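Local coordinates for putative carboxynorspermidine decarboxylase protein (Sinorhizobium meliloti, PDB 3MT1) that probably catalyses the pyridoxal 5'-phosphate-dependent decarboxylation of carboxynorspermidine and carboxyspermidine to norspermidine and spermidine, at residues Ser28-Leu33 with Val225-Glu230; Ile97-Ser102 with Gly117-Pro122. All coordinates share one frame; numbering follows the deposited sequence.

Contact 1: residues Ser28-Leu33 with Val225-Glu230; sequences SGAKAL and VQIYLE
Lys-31 and Tyr-228 sit opposite each other in two parallel strands, and the Lys-31 backbone bonds to the residues on either side of Tyr-228. Lys-31 N donates to Ile-227 O at 2.8 Å, and Lys-31 O accepts from Leu-229 N at 2.7 Å; Leu-33 N closes the series on Leu-229 O. The dense part lies around the Tyr-228 ring. With chi1 at -70°, CG is anti to the carbonyl carbon, and the ring runs alongside the Lys-31 chain, pointing the same way. Its CD1 lies 3.8 Å from Lys-31 CB and equally far from Leu-33 CD1, whose branch crosses it obliquely. The phenol OH is hydrogen-bonded to Lys-95 NZ. Ala-30 CB rests 3.9 Å from Ile-227 CB, and Ile-227 also packs on Phe-219 of helix 209-223.

The partly exposed end, at Gly-29 and Gln-226, is polar instead. A bend at chi2 (74°) swings the Gln-226 amide across the Lys-31 chain at about a right angle, and NE2 donates twice: to Gly-29 O at 2.7 Å and to Ile-227 O at 3.1 Å. Ile-227 O thus receives Lys-31 N and Gln-226 NE2 from opposite faces of its carbonyl plane, while a water accepts from Ile-227 N. This pairing of first and last strands is the seam that closes the eight-stranded alpha/beta barrel of class-II decarboxylases.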
loop_
_atom_site.group_PDB
_atom_site.type_symbol
_atom_site.label_atom_id
_atom_site.label_comp_id
_atom_site.label_asym_id
_atom_site.label_seq_id
_atom_site.Cartn_x
_atom_site.Cartn_y
_atom_site.Cartn_z
ATOM N N SER B 28 -16.970 9.254 32.336
ATOM C CA SER B 28 -17.582 10.209 31.438
ATOM C C SER B 28 -18.982 9.809 31.091
ATOM O O SER B 28 -19.807 10.674 30.855
ATOM C CB SER B 28 -16.779 10.322 30.126
ATOM O OG SER B 28 -16.671 9.058 29.479
ATOM N N GLY B 29 -19.245 8.500 31.007
ATOM C CA GLY B 29 -20.491 7.991 30.413
ATOM C C GLY B 29 -20.484 8.108 28.893
ATOM O O GLY B 29 -21.501 7.892 28.225
ATOM N N ALA B 30 -19.335 8.469 28.331
ATOM C CA ALA B 30 -19.191 8.543 26.890
ATOM C C ALA B 30 -18.958 7.108 26.413
ATOM O O ALA B 30 -18.527 6.249 27.191
ATOM C CB ALA B 30 -18.048 9.459 26.511
ATOM N N LYS B 31 -19.291 6.824 25.159
ATOM C CA LYS B 31 -19.056 5.480 24.623
ATOM C C LYS B 31 -17.873 5.534 23.658
ATOM O O LYS B 31 -17.616 6.552 23.080
ATOM C CB LYS B 31 -20.323 4.933 23.966
ATOM C CG LYS B 31 -21.365 4.423 24.992
ATOM C CD LYS B 31 -22.668 4.003 24.330
ATOM C CE LYS B 31 -23.759 3.795 25.363
ATOM N NZ LYS B 31 -23.677 2.410 25.906
ATOM N N ALA B 32 -17.143 4.435 23.524
ATOM C CA ALA B 32 -15.953 4.375 22.682
ATOM C C ALA B 32 -16.108 3.272 21.658
ATOM O O ALA B 32 -16.466 2.122 22.019
ATOM C CB ALA B 32 -14.701 4.097 23.527
ATOM N N LEU B 33 -15.811 3.617 20.401
ATOM C CA LEU B 33 -15.869 2.675 19.293
ATOM C C LEU B 33 -14.495 2.557 18.633
ATOM O O LEU B 33 -13.832 3.563 18.382
ATOM C CB LEU B 33 -16.906 3.123 18.277
ATOM C CG LEU B 33 -18.262 3.600 18.770
ATOM C CD1 LEU B 33 -19.073 4.250 17.644
ATOM C CD2 LEU B 33 -19.035 2.462 19.362
ATOM N N VAL B 225 -27.034 14.894 25.273
ATOM C CA VAL B 225 -26.681 13.977 24.184
ATOM C C VAL B 225 -25.793 12.839 24.699
ATOM O O VAL B 225 -25.081 13.004 25.682
ATOM C CB VAL B 225 -25.918 14.700 22.989
ATOM C CG1 VAL B 225 -26.809 15.728 22.245
ATOM C CG2 VAL B 225 -24.605 15.336 23.440
ATOM N N GLN B 226 -25.837 11.687 24.040
ATOM C CA GLN B 226 -24.832 10.650 24.277
ATOM C C GLN B 226 -23.550 10.931 23.444
ATOM O O GLN B 226 -23.613 11.185 22.230
ATOM C CB GLN B 226 -25.392 9.262 23.968
ATOM C CG GLN B 226 -24.350 8.159 24.036
ATOM C CD GLN B 226 -23.949 7.807 25.472
ATOM O OE1 GLN B 226 -24.816 7.555 26.323
ATOM N NE2 GLN B 226 -22.630 7.756 25.735
ATOM N N ILE B 227 -22.399 10.905 24.108
ATOM C CA ILE B 227 -21.155 11.121 23.413
ATOM C C ILE B 227 -20.576 9.798 22.952
ATOM O O ILE B 227 -20.590 8.802 23.678
ATOM C CB ILE B 227 -20.130 11.910 24.264
ATOM C CG1 ILE B 227 -20.601 13.348 24.467
ATOM C CG2 ILE B 227 -18.747 11.956 23.564
ATOM C CD1 ILE B 227 -19.698 14.138 25.384
ATOM N N TYR B 228 -20.105 9.814 21.713
ATOM C CA TYR B 228 -19.254 8.762 21.140
ATOM C C TYR B 228 -17.835 9.260 20.903
ATOM O O TYR B 228 -17.619 10.370 20.418
ATOM C CB TYR B 228 -19.843 8.236 19.850
ATOM C CG TYR B 228 -21.083 7.455 20.116
ATOM C CD1 TYR B 228 -21.028 6.082 20.383
ATOM C CD2 TYR B 228 -22.315 8.087 20.123
ATOM C CE1 TYR B 228 -22.186 5.355 20.631
ATOM C CE2 TYR B 228 -23.475 7.377 20.371
ATOM C CZ TYR B 228 -23.416 6.022 20.633
ATOM O OH TYR B 228 -24.599 5.357 20.903
ATOM N N LEU B 229 -16.876 8.435 21.284
ATOM C CA LEU B 229 -15.509 8.642 20.929
ATOM C C LEU B 229 -15.193 7.566 19.908
ATOM O O LEU B 229 -15.749 6.460 19.983
ATOM C CB LEU B 229 -14.638 8.492 22.153
ATOM C CG LEU B 229 -14.738 9.546 23.254
ATOM C CD1 LEU B 229 -13.918 9.102 24.431
ATOM C CD2 LEU B 229 -14.273 10.932 22.797
ATOM N N GLU B 230 -14.313 7.889 18.951
ATOM C CA GLU B 230 -13.882 6.923 17.924
ATOM C C GLU B 230 -12.380 6.673 18.000
ATOM O O GLU B 230 -11.639 6.996 17.074
ATOM C CB GLU B 230 -14.195 7.461 16.546
ATOM C CG GLU B 230 -15.647 7.484 16.135
ATOM C CD GLU B 230 -15.862 8.274 14.829
ATOM O OE1 GLU B 230 -14.978 8.243 13.921
ATOM O OE2 GLU B 230 -16.921 8.940 14.702
HETATM O O HOH W 1 -22.031 10.947 26.707
#

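Contact 2: residues Ile97-Ser102 with Gly117-Pro122; sequences IFNSIS and GLRLNP
Phe-98 and Arg-119 join two neighbouring parallel strands of a beta-alpha-beta unit, strand 95-98, helix 101-107 and strand 115-119, in the alpha/beta barrel. Arg-119 N donates to Phe-98 O at 2.9 Å, almost straight along the carbonyl. The bond one step back is poorer: Phe-98 N reaches Gly-117 O at 3.2 Å from 45° above the carbonyl plane.

The Arg-119 side chain shows how one extended chain can run from the strand pairing to a polar cluster at its tip. Its CB lies 3.8 Å from Phe-98 O, with Ile-97 CG2 a little farther off. CG is anti to the backbone N (chi1 -168°), and the chain stays extended as far as NE, running beside Asn-99 in the same direction; CD passes 3.9 Å from Asn-99 OD1. At the tip, the guanidinium is turned about 80° against the Asn-99 amide. NH1 is hydrogen-bonded to Tyr-77 OH, and NH2 has a weak bond to His-162 O. Asn-99 OD1 is bonded to the same Tyr-77 hydroxyl, which therefore links the two tips, while Asn-99 ND2 is held by Arg-140 O. These partners come from the end of strand 73-77 and from residues outside the strands and helices, Arg-140 and His-162.

On the opposite face, Phe-98 turns toward helix 101-107, against Leu-104 and Phe-107. Ser-100 is the N-cap of that helix, its OG bonded to Gln-103 N. Beside this helix start, Leu-118 packs its CD1 methyl 3.7 Å from Ser-100 O, while Gly-117 O lies at the edge of the Phe-98 ring, 3.4 Å from CD2.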
loop_
_atom_site.group_PDB
_atom_site.type_symbol
_atom_site.label_atom_id
_atom_site.label_comp_id
_atom_site.label_asym_id
_atom_site.label_seq_id
_atom_site.Cartn_x
_atom_site.Cartn_y
_atom_site.Cartn_z
ATOM N N ILE B 97 -24.066 7.422 9.182
ATOM C CA ILE B 97 -23.719 8.817 9.084
ATOM C C ILE B 97 -23.425 9.186 7.648
ATOM O O ILE B 97 -22.790 8.422 6.894
ATOM C CB ILE B 97 -22.538 9.137 9.976
ATOM C CG1 ILE B 97 -22.975 8.928 11.426
ATOM C CG2 ILE B 97 -22.020 10.569 9.738
ATOM C CD1 ILE B 97 -22.029 8.084 12.223
ATOM N N PHE B 98 -23.945 10.352 7.265
ATOM C CA PHE B 98 -23.805 10.829 5.906
ATOM C C PHE B 98 -22.972 12.052 5.913
ATOM O O PHE B 98 -23.015 12.844 6.866
ATOM C CB PHE B 98 -25.141 11.125 5.263
ATOM C CG PHE B 98 -26.100 9.985 5.332
ATOM C CD1 PHE B 98 -26.068 8.983 4.374
ATOM C CD2 PHE B 98 -27.039 9.905 6.371
ATOM C CE1 PHE B 98 -26.959 7.916 4.440
ATOM C CE2 PHE B 98 -27.920 8.862 6.442
ATOM C CZ PHE B 98 -27.878 7.856 5.471
ATOM N N ASN B 99 -22.217 12.190 4.824
ATOM C CA ASN B 99 -21.238 13.244 4.647
ATOM C C ASN B 99 -21.865 14.593 4.305
ATOM O O ASN B 99 -21.272 15.643 4.544
ATOM C CB ASN B 99 -20.242 12.832 3.562
ATOM C CG ASN B 99 -18.973 13.659 3.596
ATOM O OD1 ASN B 99 -18.217 13.599 4.566
ATOM N ND2 ASN B 99 -18.730 14.435 2.535
ATOM N N SER B 100 -23.067 14.560 3.753
ATOM C CA SER B 100 -23.654 15.743 3.143
ATOM C C SER B 100 -25.156 15.589 3.152
ATOM O O SER B 100 -25.668 14.467 3.265
ATOM C CB SER B 100 -23.164 15.883 1.701
ATOM O OG SER B 100 -23.686 14.819 0.918
ATOM N N ILE B 101 -25.853 16.718 3.024
ATOM C CA ILE B 101 -27.315 16.759 2.994
ATOM C C ILE B 101 -27.831 15.892 1.856
ATOM O O ILE B 101 -28.714 15.052 2.043
ATOM C CB ILE B 101 -27.826 18.217 2.893
ATOM C CG1 ILE B 101 -27.923 18.806 4.297
ATOM C CG2 ILE B 101 -29.201 18.296 2.195
ATOM C CD1 ILE B 101 -27.469 20.260 4.414
ATOM N N SER B 102 -27.235 16.089 0.689
ATOM C CA SER B 102 -27.580 15.348 -0.500
ATOM C C SER B 102 -27.493 13.815 -0.321
ATOM O O SER B 102 -28.403 13.093 -0.740
ATOM C CB SER B 102 -26.692 15.831 -1.643
ATOM O OG SER B 102 -27.045 15.186 -2.844
ATOM N N GLY B 117 -27.411 10.088 11.158
ATOM C CA GLY B 117 -26.556 11.190 11.580
ATOM C C GLY B 117 -25.999 11.943 10.397
ATOM O O GLY B 117 -26.109 11.510 9.252
ATOM N N LEU B 118 -25.405 13.099 10.662
ATOM C CA LEU B 118 -24.877 13.936 9.601
ATOM C C LEU B 118 -23.529 14.425 10.081
ATOM O O LEU B 118 -23.387 14.787 11.239
ATOM C CB LEU B 118 -25.836 15.115 9.334
ATOM C CG LEU B 118 -25.477 16.101 8.206
ATOM C CD1 LEU B 118 -25.903 15.570 6.833
ATOM C CD2 LEU B 118 -26.066 17.489 8.430
ATOM N N ARG B 119 -22.530 14.423 9.210
ATOM C CA ARG B 119 -21.239 14.987 9.586
ATOM C C ARG B 119 -21.232 16.503 9.499
ATOM O O ARG B 119 -21.706 17.096 8.525
ATOM C CB ARG B 119 -20.123 14.448 8.709
ATOM C CG ARG B 119 -18.768 14.793 9.250
ATOM C CD ARG B 119 -17.672 14.313 8.367
ATOM N NE ARG B 119 -16.372 14.597 8.967
ATOM C CZ ARG B 119 -15.235 14.017 8.602
ATOM N NH1 ARG B 119 -15.233 13.099 7.630
ATOM N NH2 ARG B 119 -14.104 14.346 9.217
ATOM N N LEU B 120 -20.669 17.130 10.518
ATOM C CA LEU B 120 -20.564 18.568 10.553
ATOM C C LEU B 120 -19.108 18.947 10.497
ATOM O O LEU B 120 -18.267 18.319 11.130
ATOM C CB LEU B 120 -21.208 19.097 11.828
ATOM C CG LEU B 120 -22.639 19.657 11.883
ATOM C CD1 LEU B 120 -23.623 19.017 10.930
ATOM C CD2 LEU B 120 -23.125 19.549 13.329
ATOM N N ASN B 121 -18.815 19.968 9.702
ATOM C CA ASN B 121 -17.454 20.423 9.474
ATOM C C ASN B 121 -17.256 21.685 10.285
ATOM O O ASN B 121 -17.899 22.703 10.005
ATOM C CB ASN B 121 -17.250 20.700 7.986
ATOM C CG ASN B 121 -15.807 21.077 7.628
ATOM O OD1 ASN B 121 -14.952 21.292 8.493
ATOM N ND2 ASN B 121 -15.545 21.176 6.326
ATOM N N PRO B 122 -16.404 21.625 11.325
ATOM C CA PRO B 122 -16.152 22.863 12.054
ATOM C C PRO B 122 -15.309 23.895 11.268
ATOM O O PRO B 122 -15.580 25.104 11.388
ATOM C CB PRO B 122 -15.436 22.384 13.320
ATOM C CG PRO B 122 -15.842 20.956 13.472
ATOM C CD PRO B 122 -15.913 20.449 12.067
#

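How the contacts relate
Followed from the N terminus, the chain leaves helix 11-28 and enters strand 31-35, the first of the barrel, where one side of contact 1 is set. It then builds the next strands in order. Contact 2 closes a short loop within this course, with only 14 residues between its segments, and joins the fourth strand to the fifth. The chain continues through strands 158-160 and 193-195 before 225-230 comes back to pair with 28-33, ending a loop of 191 residues that encloses contact 2 entirely. One contact is local and the other long-range, yet both belong to the same closed sheet; their centres are 18 Å apart and they do not touch.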